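Local coordinates for protein putative peptidyl-arginine deiminase (Chlorobium tepidum, PDB 1XKN) that probably hydrolyses the guanidinium group of agmatine or of arginine residues, acting as a deiminase, at residues I104-D108 / G109-K113; Q192-Y196 / L197-K201. All coordinates share one frame; numbering follows the deposited sequence.

Contact 1 of 2, residues I104-D108 / G109-K113; sequences IRTQD and GRRDK
Arg105 and Asp112 face each other across a beta hairpin with a two-residue loop, whose tip, Gln107 to Arg110, is a type I' turn. Asp108 and Gly109 fill the turn, both with positive phi, as this turn type requires. Backbone bonds hold the ladder at two hydrogen-bonded pairs. At the turn, Gln107 N donates to Arg110 O and Arg110 N returns to Gln107 O; farther along, Arg105 N reaches Asp112 O at 2.8 Å and Asp112 N bonds to Arg105 O. At the non-hydrogen-bonded pair between them, Arg111 CA brings a CA-H...O contact to Arg105 O at 3.2 Å.

Charge dominates the face that carries Arg105, Arg110 and Asp112. Arg105 grips the carboxylate side-on: NE bonds to Asp112 OD2 at 3.2 Å and NH2 to Asp112 OD1 at 2.9 Å, both through syn lone pairs. The two planes are 16° apart, and this grip fixes the rotation of the carboxylate. Arg110 adds a second salt bridge, NH1 to Asp112 OD2 at 2.8 Å. A bend at chi2 (104°) folds its chain toward Asp112, whose CG, as modelled, lies over one guanidinium face. The carboxylate lies between two positive charges, but the guanidinium groups are modelled too close together and the Arg110 end is doubtful.

The other face carries Ile104, Thr106, Arg111 and Lys113. Ile104 also meets Phe7 of strand 5-7, and Arg111 reaches Met347. Thr106 and Arg111 run side by side, with Thr106 OG1 3.6 Å from Arg111 CG, while the Ile104 methyl CG2 sits over a face of the Arg111 guanidinium, 3.8 Å from NH2.

Contact 2 of 2, residues Q192-Y196 / L197-K201; sequences QLRRY and LGIEK
The C-terminal end of helix 186-197 and the loop leading to strand 201-205 make up this contact, with Gly198, at positive phi, the first residue to leave the helical conformation. Leu197 N still makes a helical bond to Leu193 O at 3.0 Å, and Gly198 N adds a weak one to Arg194 O.

Beyond the glycine the chain turns back along the helix, and Ile199 packs against the last turn. Its CG1 stands between the backbone N and the carbonyl carbon (chi1 51°), which directs CD1 to 4.0 Å from Leu193 CB. Ile199 CD1 also lies 3.7 Å from Arg194 CG, the two side chains crossing at about a right angle. Leu193 and Leu197, one turn apart, lie side by side and touch through Leu193 CD2 and Leu197 CD1 at 3.9 Å. Leu197 and Ile199 both continue onto Leu168 of strand 167-171, and Tyr196 packs on Val149 and Thr151 of strand 148-152.

Arg194 follows the departing chain. Extended from CG to NE, it brings NH2 within 2.8 Å of Glu200 O; the oxygen lies at the guanidinium's edge, 29° out of its plane, and the donor stands above the carbonyl plane. NE makes a weaker bond to the same oxygen, while NH1 forms a salt bridge with Glu190. A water bridges Arg194 O and Ile199 O, 2.8 Å from Ile199 O.

Where the helical hydrogen bonds run out, the water joins a helix carbonyl to a loop carbonyl while the guanidinium serves Glu200 O, and the positive charge of Arg194 is probably offset in part by Glu190.

In the fold
From the N terminus, strand 5-7 comes first and later pairs with strand 101-107, the first arm of contact 1. There the chain reverses directly into strand 110-119, closing the hairpin at 104-113. That second arm runs on to Asn117 and Trp118 of the sodium site and lies next to strand 148-152 in the same mixed sheet. Contact 2 follows in series, neither nested in contact 1 nor crossing it, and closes the end of helix 186-197 before strand 201-205. Their centres are 16 Å apart and their nearest atoms about 7 Å, without touching. The sheet joins them: Tyr196 packs on Met116, and Leu197 on Trp118, both in strand 110-119.

Contact 1 of 2, residues I104-D108 / G109-K113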
ATOM      1  N   ILE A 104       5.228 -14.409  -7.254  1.00  5.04           N
ATOM      2  CA  ILE A 104       5.444 -15.840  -7.415  1.00  5.14           C
ATOM      3  C   ILE A 104       6.182 -16.022  -8.732  1.00  4.82           C
ATOM      4  O   ILE A 104       5.724 -15.555  -9.778  1.00  5.66           O
ATOM      5  CB  ILE A 104       4.110 -16.629  -7.486  1.00  5.05           C
ATOM      6  CG1 ILE A 104       3.251 -16.328  -6.256  1.00  7.43           C
ATOM      7  CG2 ILE A 104       4.397 -18.125  -7.594  1.00  7.61           C
ATOM      8  CD1 ILE A 104       3.957 -16.558  -4.934  1.00  8.25           C
ATOM      9  N   ARG A 105       7.330 -16.690  -8.677  1.00  5.12           N
ATOM     10  CA  ARG A 105       8.133 -16.928  -9.868  1.00  5.40           C
ATOM     11  C   ARG A 105       7.898 -18.323 -10.425  1.00  6.68           C
ATOM     12  O   ARG A 105       7.878 -19.303  -9.681  1.00  6.36           O
ATOM     13  CB  ARG A 105       9.622 -16.760  -9.544  1.00  6.54           C
ATOM     14  CG  ARG A 105      10.550 -17.092 -10.707  1.00  8.47           C
ATOM     15  CD  ARG A 105      12.011 -16.804 -10.379  1.00  7.62           C
ATOM     16  NE  ARG A 105      12.523 -17.614  -9.276  1.00 10.07           N
ATOM     17  CZ  ARG A 105      13.760 -17.517  -8.797  1.00 10.95           C
ATOM     18  NH1 ARG A 105      14.610 -16.646  -9.326  1.00 12.76           N
ATOM     19  NH2 ARG A 105      14.149 -18.287  -7.787  1.00 12.12           N
ATOM     20  N   THR A 106       7.705 -18.406 -11.737  1.00  4.75           N
ATOM     21  CA  THR A 106       7.508 -19.693 -12.394  1.00  6.50           C
ATOM     22  C   THR A 106       8.591 -19.864 -13.450  1.00  6.94           C
ATOM     23  O   THR A 106       8.779 -19.001 -14.309  1.00  8.17           O
ATOM     24  CB  THR A 106       6.130 -19.794 -13.083  1.00  6.75           C
ATOM     25  OG1 THR A 106       5.094 -19.763 -12.094  1.00  6.79           O
ATOM     26  CG2 THR A 106       6.021 -21.099 -13.868  1.00  7.14           C
ATOM     27  N   GLN A 107       9.304 -20.981 -13.374  1.00  8.23           N
ATOM     28  CA  GLN A 107      10.363 -21.270 -14.322  1.00 10.95           C
ATOM     29  C   GLN A 107      10.624 -22.768 -14.352  1.00 11.11           C
ATOM     30  O   GLN A 107      10.782 -23.401 -13.310  1.00 11.46           O
ATOM     31  CB  GLN A 107      11.629 -20.513 -13.930  1.00 12.66           C
ATOM     32  CG  GLN A 107      12.804 -20.715 -14.857  1.00 19.66           C
ATOM     33  CD  GLN A 107      13.820 -19.604 -14.716  1.00 21.93           C
ATOM     34  OE1 GLN A 107      14.157 -19.198 -13.603  1.00 22.61           O
ATOM     35  NE2 GLN A 107      14.320 -19.109 -15.842  1.00 23.46           N
ATOM     36  N   ASP A 108      10.645 -23.330 -15.555  1.00 12.03           N
ATOM     37  CA  ASP A 108      10.882 -24.755 -15.743  1.00 13.28           C
ATOM     38  C   ASP A 108       9.928 -25.620 -14.928  1.00 13.08           C
ATOM     39  O   ASP A 108      10.322 -26.646 -14.372  1.00 15.96           O
ATOM     40  CB  ASP A 108      12.327 -25.092 -15.390  1.00 15.46           C
ATOM     41  CG  ASP A 108      13.317 -24.394 -16.301  1.00 16.34           C
ATOM     42  OD1 ASP A 108      13.289 -24.660 -17.521  1.00 17.91           O
ATOM     43  OD2 ASP A 108      14.114 -23.576 -15.802  1.00 19.81           O
ATOM     44  N   GLY A 109       8.671 -25.194 -14.860  1.00 12.70           N
ATOM     45  CA  GLY A 109       7.662 -25.945 -14.138  1.00 13.90           C
ATOM     46  C   GLY A 109       7.705 -25.838 -12.627  1.00 13.40           C
ATOM     47  O   GLY A 109       6.917 -26.485 -11.937  1.00 14.09           O
ATOM     48  N   ARG A 110       8.615 -25.030 -12.096  1.00 12.83           N
ATOM     49  CA  ARG A 110       8.701 -24.891 -10.649  1.00 12.06           C
ATOM     50  C   ARG A 110       8.265 -23.498 -10.206  1.00 10.66           C
ATOM     51  O   ARG A 110       8.536 -22.504 -10.879  1.00 10.51           O
ATOM     52  CB  ARG A 110      10.125 -25.198 -10.178  1.00 14.76           C
ATOM     53  CG  ARG A 110      11.088 -24.035 -10.223  1.00 18.33           C
ATOM     54  CD  ARG A 110      11.310 -23.504  -8.818  1.00 21.69           C
ATOM     55  NE  ARG A 110      12.236 -22.377  -8.785  1.00 21.95           N
ATOM     56  CZ  ARG A 110      11.963 -21.167  -9.264  1.00 22.35           C
ATOM     57  NH1 ARG A 110      10.782 -20.913  -9.820  1.00 15.16           N
ATOM     58  NH2 ARG A 110      12.872 -20.207  -9.178  1.00 24.44           N
ATOM     59  N   ARG A 111       7.576 -23.442  -9.074  1.00  9.00           N
ATOM     60  CA  ARG A 111       7.076 -22.187  -8.535  1.00  9.12           C
ATOM     61  C   ARG A 111       7.666 -21.886  -7.166  1.00  8.52           C
ATOM     62  O   ARG A 111       7.766 -22.770  -6.316  1.00  8.74           O
ATOM     63  CB  ARG A 111       5.549 -22.252  -8.429  1.00  9.67           C
ATOM     64  CG  ARG A 111       4.861 -22.505  -9.761  1.00 12.91           C
ATOM     65  CD  ARG A 111       3.387 -22.862  -9.611  1.00 16.26           C
ATOM     66  NE  ARG A 111       2.629 -21.835  -8.905  1.00 20.43           N
ATOM     67  CZ  ARG A 111       2.430 -21.820  -7.592  1.00 20.13           C
ATOM     68  NH1 ARG A 111       2.929 -22.784  -6.828  1.00 23.02           N
ATOM     69  NH2 ARG A 111       1.737 -20.833  -7.040  1.00 22.39           N
ATOM     70  N   ASP A 112       8.086 -20.643  -6.958  1.00  7.65           N
ATOM     71  CA  ASP A 112       8.611 -20.249  -5.658  1.00  8.71           C
ATOM     72  C   ASP A 112       8.336 -18.782  -5.380  1.00  7.02           C
ATOM     73  O   ASP A 112       8.117 -17.991  -6.300  1.00  7.42           O
ATOM     74  CB  ASP A 112      10.115 -20.563  -5.520  1.00  9.47           C
ATOM     75  CG  ASP A 112      10.989 -19.827  -6.524  1.00 11.12           C
ATOM     76  OD1 ASP A 112      12.218 -19.776  -6.293  1.00 12.80           O
ATOM     77  OD2 ASP A 112      10.477 -19.317  -7.539  1.00 11.86           O
ATOM     78  N   LYS A 113       8.309 -18.426  -4.104  1.00  6.28           N
ATOM     79  CA  LYS A 113       8.051 -17.047  -3.728  1.00  5.92           C
ATOM     80  C   LYS A 113       9.371 -16.292  -3.684  1.00  6.10           C
ATOM     81  O   LYS A 113      10.350 -16.763  -3.105  1.00  6.38           O
ATOM     82  CB  LYS A 113       7.350 -16.984  -2.365  1.00  8.16           C
ATOM     83  CG  LYS A 113       6.920 -15.575  -1.967  1.00 10.35           C
ATOM     84  CD  LYS A 113       5.862 -15.572  -0.869  1.00 12.84           C
ATOM     85  CE  LYS A 113       6.388 -16.134   0.439  1.00 13.42           C
ATOM     86  NZ  LYS A 113       5.334 -16.134   1.501  1.00 10.72           N
TER

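Contact 2 of 2, residues Q192-Y196 / L197-K201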
ATOM      1  N   GLN A 192       8.743  -3.147 -18.283  1.00  4.99           N
ATOM      2  CA  GLN A 192       9.247  -3.639 -17.004  1.00  5.00           C
ATOM      3  C   GLN A 192       8.128  -4.180 -16.121  1.00  4.35           C
ATOM      4  O   GLN A 192       8.325  -5.158 -15.404  1.00  3.42           O
ATOM      5  CB  GLN A 192      10.001  -2.532 -16.266  1.00  5.11           C
ATOM      6  CG  GLN A 192      11.273  -2.077 -16.977  1.00  6.20           C
ATOM      7  CD  GLN A 192      12.403  -3.091 -16.877  1.00 10.15           C
ATOM      8  OE1 GLN A 192      13.393  -2.872 -16.176  1.00 14.53           O
ATOM      9  NE2 GLN A 192      12.261  -4.207 -17.579  1.00 10.40           N
ATOM     10  N   LEU A 193       6.957  -3.549 -16.164  1.00  3.98           N
ATOM     11  CA  LEU A 193       5.836  -4.018 -15.355  1.00  4.04           C
ATOM     12  C   LEU A 193       5.370  -5.370 -15.879  1.00  4.12           C
ATOM     13  O   LEU A 193       5.023  -6.261 -15.101  1.00  4.37           O
ATOM     14  CB  LEU A 193       4.685  -3.006 -15.379  1.00  3.30           C
ATOM     15  CG  LEU A 193       5.001  -1.647 -14.742  1.00  3.21           C
ATOM     16  CD1 LEU A 193       3.834  -0.698 -14.961  1.00  4.95           C
ATOM     17  CD2 LEU A 193       5.292  -1.814 -13.256  1.00  4.81           C
ATOM     18  N   ARG A 194       5.363  -5.533 -17.198  1.00  4.28           N
ATOM     19  CA  ARG A 194       4.961  -6.810 -17.775  1.00  4.78           C
ATOM     20  C   ARG A 194       5.991  -7.875 -17.422  1.00  5.63           C
ATOM     21  O   ARG A 194       5.640  -8.973 -16.990  1.00  6.97           O
ATOM     22  CB  ARG A 194       4.838  -6.711 -19.297  1.00  5.96           C
ATOM     23  CG  ARG A 194       3.562  -6.046 -19.761  1.00  3.82           C
ATOM     24  CD  ARG A 194       3.336  -6.277 -21.244  1.00  7.20           C
ATOM     25  NE  ARG A 194       2.006  -5.829 -21.644  1.00  8.13           N
ATOM     26  CZ  ARG A 194       1.669  -4.559 -21.841  1.00  9.33           C
ATOM     27  NH1 ARG A 194       2.567  -3.594 -21.688  1.00  9.59           N
ATOM     28  NH2 ARG A 194       0.422  -4.255 -22.177  1.00 12.31           N
ATOM     29  N   ARG A 195       7.263  -7.532 -17.591  1.00  5.01           N
ATOM     30  CA  ARG A 195       8.357  -8.453 -17.319  1.00  4.76           C
ATOM     31  C   ARG A 195       8.467  -8.933 -15.876  1.00  5.09           C
ATOM     32  O   ARG A 195       8.532 -10.137 -15.618  1.00  4.75           O
ATOM     33  CB  ARG A 195       9.681  -7.799 -17.718  1.00  4.34           C
ATOM     34  CG  ARG A 195      10.912  -8.630 -17.394  1.00  7.95           C
ATOM     35  CD  ARG A 195      12.170  -7.851 -17.722  1.00  9.32           C
ATOM     36  NE  ARG A 195      13.381  -8.617 -17.451  1.00 13.02           N
ATOM     37  CZ  ARG A 195      14.611  -8.124 -17.546  1.00 15.97           C
ATOM     38  NH1 ARG A 195      14.795  -6.859 -17.906  1.00 17.81           N
ATOM     39  NH2 ARG A 195      15.657  -8.893 -17.280  1.00 19.74           N
ATOM     40  N   TYR A 196       8.487  -7.989 -14.939  1.00  4.63           N
ATOM     41  CA  TYR A 196       8.661  -8.326 -13.532  1.00  4.80           C
ATOM     42  C   TYR A 196       7.414  -8.581 -12.683  1.00  4.14           C
ATOM     43  O   TYR A 196       7.515  -9.173 -11.609  1.00  5.75           O
ATOM     44  CB  TYR A 196       9.538  -7.257 -12.878  1.00  3.64           C
ATOM     45  CG  TYR A 196      10.954  -7.221 -13.428  1.00  4.62           C
ATOM     46  CD1 TYR A 196      11.806  -8.316 -13.272  1.00  3.63           C
ATOM     47  CD2 TYR A 196      11.460  -6.079 -14.052  1.00  4.80           C
ATOM     48  CE1 TYR A 196      13.133  -8.271 -13.710  1.00  5.71           C
ATOM     49  CE2 TYR A 196      12.785  -6.026 -14.498  1.00  4.92           C
ATOM     50  CZ  TYR A 196      13.613  -7.119 -14.319  1.00  6.40           C
ATOM     51  OH  TYR A 196      14.932  -7.051 -14.707  1.00  9.49           O
ATOM     52  N   LEU A 197       6.247  -8.146 -13.151  1.00  4.00           N
ATOM     53  CA  LEU A 197       5.017  -8.377 -12.407  1.00  4.15           C
ATOM     54  C   LEU A 197       4.102  -9.342 -13.154  1.00  5.10           C
ATOM     55  O   LEU A 197       3.122  -9.837 -12.602  1.00  5.97           O
ATOM     56  CB  LEU A 197       4.293  -7.054 -12.131  1.00  4.62           C
ATOM     57  CG  LEU A 197       5.065  -6.068 -11.246  1.00  3.75           C
ATOM     58  CD1 LEU A 197       4.224  -4.824 -10.990  1.00  3.32           C
ATOM     59  CD2 LEU A 197       5.426  -6.741  -9.926  1.00  5.93           C
ATOM     60  N   GLY A 198       4.434  -9.609 -14.412  1.00  4.97           N
ATOM     61  CA  GLY A 198       3.646 -10.531 -15.207  1.00  4.46           C
ATOM     62  C   GLY A 198       2.261 -10.050 -15.584  1.00  3.95           C
ATOM     63  O   GLY A 198       1.386 -10.858 -15.891  1.00  6.21           O
ATOM     64  N   ILE A 199       2.043  -8.740 -15.562  1.00  4.89           N
ATOM     65  CA  ILE A 199       0.733  -8.218 -15.921  1.00  5.91           C
ATOM     66  C   ILE A 199       0.588  -8.111 -17.439  1.00  4.98           C
ATOM     67  O   ILE A 199       1.580  -8.177 -18.173  1.00  5.02           O
ATOM     68  CB  ILE A 199       0.458  -6.859 -15.228  1.00  6.22           C
ATOM     69  CG1 ILE A 199       1.616  -5.886 -15.450  1.00  8.16           C
ATOM     70  CG2 ILE A 199       0.239  -7.087 -13.737  1.00  9.12           C
ATOM     71  CD1 ILE A 199       1.576  -5.182 -16.791  1.00  9.33           C
ATOM     72  N   GLU A 200      -0.651  -7.977 -17.907  1.00  4.78           N
ATOM     73  CA  GLU A 200      -0.933  -7.909 -19.339  1.00  6.74           C
ATOM     74  C   GLU A 200      -1.448  -6.571 -19.843  1.00  6.67           C
ATOM     75  O   GLU A 200      -1.229  -6.218 -21.004  1.00  7.63           O
ATOM     76  CB  GLU A 200      -1.945  -8.990 -19.729  1.00  9.10           C
ATOM     77  CG  GLU A 200      -1.360 -10.386 -19.876  1.00 14.20           C
ATOM     78  CD  GLU A 200      -0.855 -10.957 -18.573  1.00 16.55           C
ATOM     79  OE1 GLU A 200      -1.679 -11.178 -17.658  1.00 20.32           O
ATOM     80  OE2 GLU A 200       0.365 -11.192 -18.464  1.00 17.79           O
ATOM     81  N   LYS A 201      -2.142  -5.834 -18.983  1.00  4.58           N
ATOM     82  CA  LYS A 201      -2.691  -4.542 -19.375  1.00  4.95           C
ATOM     83  C   LYS A 201      -2.512  -3.509 -18.277  1.00  4.25           C
ATOM     84  O   LYS A 201      -2.860  -3.750 -17.122  1.00  4.88           O
ATOM     85  CB  LYS A 201      -4.182  -4.688 -19.707  1.00  4.51           C
ATOM     86  CG  LYS A 201      -4.850  -3.415 -20.233  1.00  4.30           C
ATOM     87  CD  LYS A 201      -6.310  -3.677 -20.579  1.00  5.19           C
ATOM     88  CE  LYS A 201      -6.979  -2.459 -21.199  1.00  6.09           C
ATOM     89  NZ  LYS A 201      -8.415  -2.736 -21.523  1.00  7.34           N
TER
HETATM   90  O   HOH W   1       3.463 -10.044 -18.985  1.00  6.18           O